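Putative endonuclease/exonuclease/phosphatase family protein (Bacteroides vulgatus ATCC 8482, PDB 3G6S) is a putative hydrolase of the endonuclease/exonuclease/phosphatase family, with a DNase I-like fold, that probably cleaves phosphodiester bonds as a nuclease. Local coordinates at residues Cys237-Glu242 with Asn252-Asp257; Asp206-Asp211 with Lys222-Phe227; Tyr88-Ser93 with Ala121-Lys126. One frame throughout, in Å; residues are numbered along the deposited sequence.

Contact 1: residues Cys237-Glu242 with Asn252-Asp257; sequences CEIPAE and NPQLAD
Glu238 and Leu255 form an antiparallel hydrogen-bonded pair between strands 233-239 and 254-260, neighbours in the seven-stranded sheet of the DNase I-like alpha/beta sandwich. Both backbone bonds are made: Leu255 N donates to Glu238 O at 2.8 Å, and Glu238 N reaches Leu255 O at 3.1 Å. The close packing lies on the face that carries Cys237 and Ala256, whose SG and CB are 4.0 Å apart. Next to them Ile239 CG1 rests 3.6 Å from Gln254 CG, because Gln254 sends CG anti to its backbone N (chi1 -163°). Tyr196 of helix 195-198 touches Cys237, Ile239 and Gln254. Where the pairing ends, the two prolines meet at an oblique angle, Pro240 CG to Pro253 CG 3.7 Å, and Pro253 also touches Phe9 of strand 2-10. On the face of Glu238 and Leu255 the leucine is buried against Ala7 of strand 2-10, but Glu238 is looser and partly exposed; in the loop beyond, exposed Ala241 points its methyl away. The two segments are joined again by Glu242 and Asn252. Asn252 OD1 takes a weak hydrogen bond from His210 NE2, while Glu242 OE2 pairs with Tyr207 OH. The amide of Asn252 and the carboxylate of Glu242 are nearly coplanar, their planes 23° apart, and Asn252 ND2 donates to Glu242 OE1 at 2.9 Å, with 163° at the hydrogen.

Contact 2: residues Asp206-Asp211 with Lys222-Phe227; sequences DYTFHD and KIDFIF
Thr208, with Lys222 and Ile223, accounts for most of the surface buried where the loop after strand 201-204 meets the start of strand 224-228. Thr208 turns its side chain to the strand, OG1 anti to the backbone N (chi1 -178°), and crosses Asp224 at about a right angle, with OG1 2.6 Å from Asp224 OD1. Its methyl CG2 is turned toward Lys222 and Ile223, but the model sets it so close to the backbone there that its exact place is doubtful. Lys222 lays CB against Asp206 O at 3.6 Å, then runs extended to chi4, where it bends. Its NZ thereby meets Asp224 O at 2.8 Å, in the plane of that carbonyl, and makes a weak bond with Gln254 OE1. Ile223 extends CD1 to Phe209 CB, 4.1 Å away, and also touches His251. Asp224 touches His251 too, as in the Asp-His pair at the active site of DNase I-like nucleases, and this probably places the contact beside that site. The chemistry implies a shared hydroxyl: the one proton of Thr208 OG1 has both Asp224 OD1 and Asn252 O within reach, so the threonine may link the carboxylate of Asp224 to the backbone at Asn252.

Contact 3: residues Tyr88-Ser93 with Ala121-Lys126; sequences YEVLDS and AKFKDK
A classic beta bulge, in which Leu91 and Asp92 both face Lys122, interrupts the antiparallel pairing of strand 88-97, at the edge of the six-stranded sheet, with strand 117-125. Leu91 N and Asp92 O hold the backbone of Lys122: Leu91 N donates to Lys122 O at 2.8 Å, and Lys122 N to Asp92 O at 2.7 Å. Before the bulge, Glu89 N bonds Lys124 O at 3.0 Å, nearly straight at 170°, whereas the return bond from Lys124 N to Glu89 O is weak. One face is mainly apolar, with Asp125 at one end, its OD2 bonded to Thr128 N. Phe123 puts its CE1 3.6 Å from Val90 CG2 and its CD1 3.9 Å from Tyr88 CB, both approaching the ring obliquely, while Glu89 O lies at the ring edge, near its plane. Tyr83 meets the same ring edge to face. Further along, Ser93 CB meets Ala121 CB at 3.7 Å, and Ile65 of the other sheet touches Val90, Ser93 and Ala121. Tyr88 touches Val4 of that sheet. The opposite face is polar and more exposed. Glu89 and Lys124 both send CG anti to the backbone N (chi1 -173° for Glu89) and lie side by side, Lys124 NZ reaching Glu89 OE1 in a long, weak salt bridge of 3.4 Å. Leu91 crosses Lys124 at about a right angle and sets CD1 4.0 Å from Lys122 CE. Mostly apolar side chains turned to the second sheet and mostly charged ones turned outward mark this as an edge pair of the DNase I-like alpha/beta sandwich.

In the fold
Contacts 1 and 2 are neighbours, their centres 9 Å apart, and they touch directly: Asn252 N probably bonds Thr208 O, so loop 206-211 is tied both to the loop leading into strand 254-260 of the seven-stranded sheet and to strand 224-228 of the six-stranded one. Contact 3 stands apart at the far edge of that second sheet, about 27 Å from contact 2 between centres and on the opposite side of the chain's centre. Contact 1 is largely buried, contacts 2 and 3 partly so. Contacts 1 and 3 are both antiparallel strand pairs, but 3 has a bulge and an outward charged face, while contact 2 joins loop to strand mainly through side chains and a buried hydroxyl-carboxylate pair.

Contact 1: residues Cys237-Glu242 with Asn252-Asp257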
# COMPACT_ATOMS: atom_id res chain seq x y z
N CYS A 237 -2.53 2.46 -15.27
CA CYS A 237 -3.00 1.78 -14.09
C CYS A 237 -3.77 0.53 -14.47
O CYS A 237 -4.47 0.50 -15.48
CB CYS A 237 -3.93 2.70 -13.29
SG CYS A 237 -3.07 3.83 -12.19
N GLU A 238 -3.62 -0.50 -13.67
CA GLU A 238 -4.33 -1.73 -13.94
C GLU A 238 -4.77 -2.40 -12.65
O GLU A 238 -4.05 -2.42 -11.65
CB GLU A 238 -3.45 -2.69 -14.72
CG GLU A 238 -4.13 -4.03 -14.97
CD GLU A 238 -3.17 -5.08 -15.47
OE1 GLU A 238 -2.53 -4.86 -16.53
OE2 GLU A 238 -3.05 -6.13 -14.81
N ILE A 239 -5.98 -2.94 -12.67
CA ILE A 239 -6.52 -3.64 -11.53
C ILE A 239 -7.03 -4.95 -12.11
O ILE A 239 -8.13 -5.02 -12.64
CB ILE A 239 -7.69 -2.87 -10.87
CG1 ILE A 239 -7.18 -1.52 -10.34
CG2 ILE A 239 -8.29 -3.68 -9.74
CD1 ILE A 239 -8.27 -0.64 -9.76
N PRO A 240 -6.20 -6.01 -12.06
CA PRO A 240 -6.58 -7.32 -12.60
C PRO A 240 -7.78 -7.93 -11.90
O PRO A 240 -7.89 -7.89 -10.67
CB PRO A 240 -5.31 -8.14 -12.40
CG PRO A 240 -4.71 -7.55 -11.16
CD PRO A 240 -4.88 -6.06 -11.42
N ALA A 241 -8.70 -8.48 -12.69
CA ALA A 241 -9.89 -9.10 -12.11
C ALA A 241 -9.47 -10.34 -11.32
O ALA A 241 -8.53 -11.04 -11.69
CB ALA A 241 -10.87 -9.50 -13.21
N GLU A 242 -10.17 -10.58 -10.23
CA GLU A 242 -9.87 -11.72 -9.40
C GLU A 242 -10.28 -12.98 -10.16
O GLU A 242 -11.12 -12.92 -11.06
CB GLU A 242 -10.61 -11.60 -8.06
CG GLU A 242 -12.15 -11.62 -8.09
CD GLU A 242 -12.80 -10.52 -8.94
OE1 GLU A 242 -12.23 -9.41 -9.07
OE2 GLU A 242 -13.91 -10.77 -9.46
N ASN A 252 -8.12 -6.91 -4.70
CA ASN A 252 -7.49 -6.89 -6.01
C ASN A 252 -6.34 -5.88 -5.94
O ASN A 252 -6.51 -4.77 -5.45
CB ASN A 252 -8.47 -6.46 -7.10
CG ASN A 252 -9.27 -7.63 -7.68
OD1 ASN A 252 -8.90 -8.80 -7.52
ND2 ASN A 252 -10.36 -7.31 -8.37
N PRO A 253 -5.15 -6.25 -6.40
CA PRO A 253 -4.01 -5.33 -6.37
C PRO A 253 -4.19 -4.22 -7.40
O PRO A 253 -4.89 -4.40 -8.40
CB PRO A 253 -2.83 -6.23 -6.71
CG PRO A 253 -3.46 -7.18 -7.71
CD PRO A 253 -4.78 -7.52 -7.05
N GLN A 254 -3.56 -3.08 -7.16
CA GLN A 254 -3.64 -1.97 -8.11
C GLN A 254 -2.23 -1.62 -8.60
O GLN A 254 -1.41 -1.12 -7.82
CB GLN A 254 -4.25 -0.72 -7.45
CG GLN A 254 -4.71 0.30 -8.48
CD GLN A 254 -4.83 1.72 -7.94
OE1 GLN A 254 -5.29 1.95 -6.82
NE2 GLN A 254 -4.44 2.69 -8.76
N LEU A 255 -1.95 -1.90 -9.87
CA LEU A 255 -0.62 -1.58 -10.40
C LEU A 255 -0.59 -0.19 -11.01
O LEU A 255 -1.62 0.35 -11.42
CB LEU A 255 -0.20 -2.61 -11.46
CG LEU A 255 -0.38 -4.09 -11.13
CD1 LEU A 255 0.46 -4.94 -12.09
CD2 LEU A 255 0.05 -4.37 -9.70
N ALA A 256 0.59 0.41 -11.07
CA ALA A 256 0.72 1.74 -11.64
C ALA A 256 2.10 1.94 -12.25
O ALA A 256 3.11 1.81 -11.56
CB ALA A 256 0.46 2.80 -10.57
N ASP A 257 2.14 2.24 -13.54
CA ASP A 257 3.41 2.49 -14.18
C ASP A 257 3.70 3.97 -14.04
O ASP A 257 3.01 4.81 -14.62
CB ASP A 257 3.37 2.06 -15.64
CG ASP A 257 3.70 0.60 -15.81
OD1 ASP A 257 4.76 0.18 -15.31
OD2 ASP A 257 2.90 -0.15 -16.44

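Contact 2: residues Asp206-Asp211 with Lys222-Phe227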
# COMPACT_ATOMS: atom_id res chain seq x y z
N ASP A 206 -12.72 -1.97 -12.02
CA ASP A 206 -12.72 -0.70 -11.28
C ASP A 206 -13.00 -0.83 -9.79
O ASP A 206 -13.27 0.16 -9.11
CB ASP A 206 -13.71 0.29 -11.91
CG ASP A 206 -15.11 -0.28 -12.06
OD1 ASP A 206 -15.59 -0.93 -11.10
OD2 ASP A 206 -15.73 -0.07 -13.12
N TYR A 207 -12.94 -2.05 -9.27
CA TYR A 207 -13.16 -2.29 -7.85
C TYR A 207 -11.96 -3.07 -7.31
O TYR A 207 -11.28 -3.77 -8.06
CB TYR A 207 -14.45 -3.09 -7.63
CG TYR A 207 -14.50 -4.41 -8.38
CD1 TYR A 207 -14.87 -4.45 -9.72
CD2 TYR A 207 -14.19 -5.61 -7.74
CE1 TYR A 207 -14.93 -5.66 -10.41
CE2 TYR A 207 -14.25 -6.82 -8.42
CZ TYR A 207 -14.62 -6.83 -9.76
OH TYR A 207 -14.67 -8.02 -10.44
N THR A 208 -11.72 -2.95 -6.01
CA THR A 208 -10.58 -3.59 -5.37
C THR A 208 -10.93 -4.57 -4.24
O THR A 208 -10.06 -5.21 -3.66
CB THR A 208 -9.60 -2.50 -4.84
OG1 THR A 208 -8.44 -3.11 -4.25
CG2 THR A 208 -10.27 -1.64 -3.80
N PHE A 209 -12.22 -4.68 -3.92
CA PHE A 209 -12.64 -5.61 -2.88
C PHE A 209 -13.82 -6.44 -3.37
O PHE A 209 -14.81 -5.89 -3.83
CB PHE A 209 -13.02 -4.86 -1.61
CG PHE A 209 -13.32 -5.77 -0.45
CD1 PHE A 209 -12.31 -6.55 0.10
CD2 PHE A 209 -14.61 -5.86 0.06
CE1 PHE A 209 -12.58 -7.43 1.15
CE2 PHE A 209 -14.91 -6.72 1.11
CZ PHE A 209 -13.89 -7.51 1.66
N HIS A 210 -13.72 -7.75 -3.25
CA HIS A 210 -14.78 -8.65 -3.71
C HIS A 210 -15.07 -9.75 -2.68
O HIS A 210 -15.93 -10.59 -2.90
CB HIS A 210 -14.37 -9.27 -5.04
CG HIS A 210 -12.96 -9.78 -5.05
ND1 HIS A 210 -12.56 -10.88 -4.33
CD2 HIS A 210 -11.84 -9.30 -5.66
CE1 HIS A 210 -11.26 -11.07 -4.49
NE2 HIS A 210 -10.80 -10.12 -5.29
N ASP A 211 -14.34 -9.72 -1.57
CA ASP A 211 -14.50 -10.70 -0.49
C ASP A 211 -14.38 -12.14 -1.00
O ASP A 211 -15.23 -12.98 -0.72
CB ASP A 211 -15.85 -10.48 0.22
CG ASP A 211 -16.04 -11.40 1.42
OD1 ASP A 211 -15.06 -11.63 2.16
OD2 ASP A 211 -17.17 -11.88 1.63
N LYS A 222 -14.09 0.33 -4.62
CA LYS A 222 -12.65 0.55 -4.68
C LYS A 222 -12.26 1.23 -3.38
O LYS A 222 -12.66 2.36 -3.13
CB LYS A 222 -12.31 1.45 -5.88
CG LYS A 222 -10.85 1.87 -5.93
CD LYS A 222 -10.51 2.45 -7.28
CE LYS A 222 -9.00 2.50 -7.51
NZ LYS A 222 -8.31 3.42 -6.56
N ILE A 223 -11.49 0.54 -2.54
CA ILE A 223 -11.07 1.11 -1.27
C ILE A 223 -9.56 1.17 -1.16
O ILE A 223 -9.03 1.57 -0.12
CB ILE A 223 -11.62 0.31 -0.08
CG1 ILE A 223 -11.10 -1.12 -0.13
CG2 ILE A 223 -13.14 0.34 -0.12
CD1 ILE A 223 -11.63 -2.00 0.98
N ASP A 224 -8.87 0.76 -2.22
CA ASP A 224 -7.42 0.78 -2.22
C ASP A 224 -6.95 1.84 -3.20
O ASP A 224 -7.47 1.92 -4.31
CB ASP A 224 -6.88 -0.61 -2.58
CG ASP A 224 -7.26 -1.67 -1.54
OD1 ASP A 224 -8.23 -2.42 -1.76
OD2 ASP A 224 -6.59 -1.73 -0.48
N PHE A 225 -5.99 2.66 -2.81
CA PHE A 225 -5.53 3.72 -3.71
C PHE A 225 -4.03 3.92 -3.78
O PHE A 225 -3.27 3.50 -2.90
CB PHE A 225 -6.14 5.07 -3.29
CG PHE A 225 -7.63 5.06 -3.19
CD1 PHE A 225 -8.42 5.57 -4.22
CD2 PHE A 225 -8.25 4.55 -2.04
CE1 PHE A 225 -9.81 5.58 -4.12
CE2 PHE A 225 -9.64 4.55 -1.92
CZ PHE A 225 -10.43 5.07 -2.96
N ILE A 226 -3.62 4.58 -4.86
CA ILE A 226 -2.24 4.95 -5.08
C ILE A 226 -2.24 6.46 -5.29
O ILE A 226 -2.83 6.97 -6.25
CB ILE A 226 -1.64 4.27 -6.32
CG1 ILE A 226 -1.60 2.76 -6.11
CG2 ILE A 226 -0.22 4.80 -6.58
CD1 ILE A 226 -0.98 1.97 -7.28
N PHE A 227 -1.62 7.20 -4.37
CA PHE A 227 -1.58 8.65 -4.49
C PHE A 227 -0.17 9.10 -4.82
O PHE A 227 0.80 8.56 -4.29
CB PHE A 227 -2.04 9.30 -3.18
CG PHE A 227 -3.49 9.08 -2.88
CD1 PHE A 227 -4.47 9.75 -3.61
CD2 PHE A 227 -3.88 8.20 -1.87
CE1 PHE A 227 -5.81 9.54 -3.35
CE2 PHE A 227 -5.22 7.98 -1.59
CZ PHE A 227 -6.19 8.65 -2.34

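Contact 3: residues Tyr88-Ser93 with Ala121-Lys126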
# COMPACT_ATOMS: atom_id res chain seq x y z
N TYR A 88 16.81 -0.52 -6.29
CA TYR A 88 16.73 0.61 -5.36
C TYR A 88 17.48 0.42 -4.05
O TYR A 88 17.55 -0.68 -3.51
CB TYR A 88 15.27 0.90 -5.05
CG TYR A 88 14.40 0.87 -6.27
CD1 TYR A 88 14.34 1.96 -7.15
CD2 TYR A 88 13.68 -0.28 -6.60
CE1 TYR A 88 13.60 1.90 -8.31
CE2 TYR A 88 12.93 -0.35 -7.77
CZ TYR A 88 12.90 0.74 -8.62
OH TYR A 88 12.18 0.66 -9.80
N GLU A 89 18.02 1.52 -3.53
CA GLU A 89 18.73 1.49 -2.26
C GLU A 89 17.89 2.27 -1.25
O GLU A 89 17.30 3.29 -1.59
CB GLU A 89 20.09 2.15 -2.40
CG GLU A 89 20.95 2.02 -1.16
CD GLU A 89 22.00 3.11 -1.09
OE1 GLU A 89 22.67 3.36 -2.12
OE2 GLU A 89 22.17 3.71 -0.00
N VAL A 90 17.84 1.79 -0.02
CA VAL A 90 17.08 2.45 1.03
C VAL A 90 17.97 3.40 1.81
O VAL A 90 18.85 2.96 2.54
CB VAL A 90 16.48 1.43 2.01
CG1 VAL A 90 15.83 2.15 3.17
CG2 VAL A 90 15.47 0.56 1.29
N LEU A 91 17.75 4.70 1.65
CA LEU A 91 18.56 5.68 2.37
C LEU A 91 18.11 5.75 3.82
O LEU A 91 18.93 5.89 4.74
CB LEU A 91 18.44 7.06 1.72
CG LEU A 91 19.00 7.17 0.31
CD1 LEU A 91 18.71 8.55 -0.25
CD2 LEU A 91 20.50 6.90 0.33
N ASP A 92 16.81 5.63 4.03
CA ASP A 92 16.25 5.67 5.36
C ASP A 92 14.84 5.14 5.31
O ASP A 92 14.19 5.16 4.26
CB ASP A 92 16.28 7.09 5.91
CG ASP A 92 15.89 7.16 7.37
OD1 ASP A 92 15.99 6.10 8.05
OD2 ASP A 92 15.52 8.25 7.84
N SER A 93 14.35 4.66 6.45
CA SER A 93 13.01 4.11 6.50
C SER A 93 12.56 3.99 7.94
O SER A 93 13.37 3.94 8.85
CB SER A 93 13.00 2.73 5.85
OG SER A 93 13.96 1.89 6.46
N ALA A 121 9.78 4.90 3.43
CA ALA A 121 11.17 4.70 3.07
C ALA A 121 11.62 5.69 2.02
O ALA A 121 10.92 5.93 1.03
CB ALA A 121 11.37 3.29 2.56
N LYS A 122 12.78 6.28 2.25
CA LYS A 122 13.36 7.23 1.32
C LYS A 122 14.27 6.39 0.41
O LYS A 122 15.30 5.87 0.84
CB LYS A 122 14.15 8.26 2.12
CG LYS A 122 14.85 9.35 1.33
CD LYS A 122 15.53 10.32 2.28
CE LYS A 122 16.40 11.31 1.54
NZ LYS A 122 17.23 12.12 2.47
N PHE A 123 13.85 6.23 -0.85
CA PHE A 123 14.58 5.42 -1.83
C PHE A 123 15.51 6.21 -2.73
O PHE A 123 15.47 7.43 -2.77
CB PHE A 123 13.59 4.69 -2.75
CG PHE A 123 12.95 3.50 -2.12
CD1 PHE A 123 13.70 2.37 -1.83
CD2 PHE A 123 11.58 3.48 -1.87
CE1 PHE A 123 13.09 1.23 -1.30
CE2 PHE A 123 10.97 2.34 -1.35
CZ PHE A 123 11.73 1.21 -1.06
N LYS A 124 16.34 5.48 -3.45
CA LYS A 124 17.25 6.09 -4.40
C LYS A 124 17.40 5.10 -5.52
O LYS A 124 17.65 3.92 -5.29
CB LYS A 124 18.63 6.37 -3.80
CG LYS A 124 19.55 7.08 -4.79
CD LYS A 124 20.96 6.50 -4.84
CE LYS A 124 21.79 6.90 -3.63
NZ LYS A 124 23.16 6.33 -3.69
N ASP A 125 17.24 5.58 -6.75
CA ASP A 125 17.37 4.70 -7.90
C ASP A 125 18.87 4.54 -8.12
O ASP A 125 19.54 5.48 -8.55
CB ASP A 125 16.73 5.35 -9.13
CG ASP A 125 16.69 4.42 -10.31
OD1 ASP A 125 15.58 3.95 -10.66
OD2 ASP A 125 17.76 4.14 -10.90
N LYS A 126 19.40 3.36 -7.81
CA LYS A 126 20.83 3.12 -7.98
C LYS A 126 21.21 2.93 -9.43
O LYS A 126 21.89 1.97 -9.78
CB LYS A 126 21.28 1.92 -7.13
CG LYS A 126 20.56 0.64 -7.44
CD LYS A 126 20.34 -0.17 -6.18
CE LYS A 126 21.63 -0.47 -5.45
NZ LYS A 126 21.36 -1.39 -4.31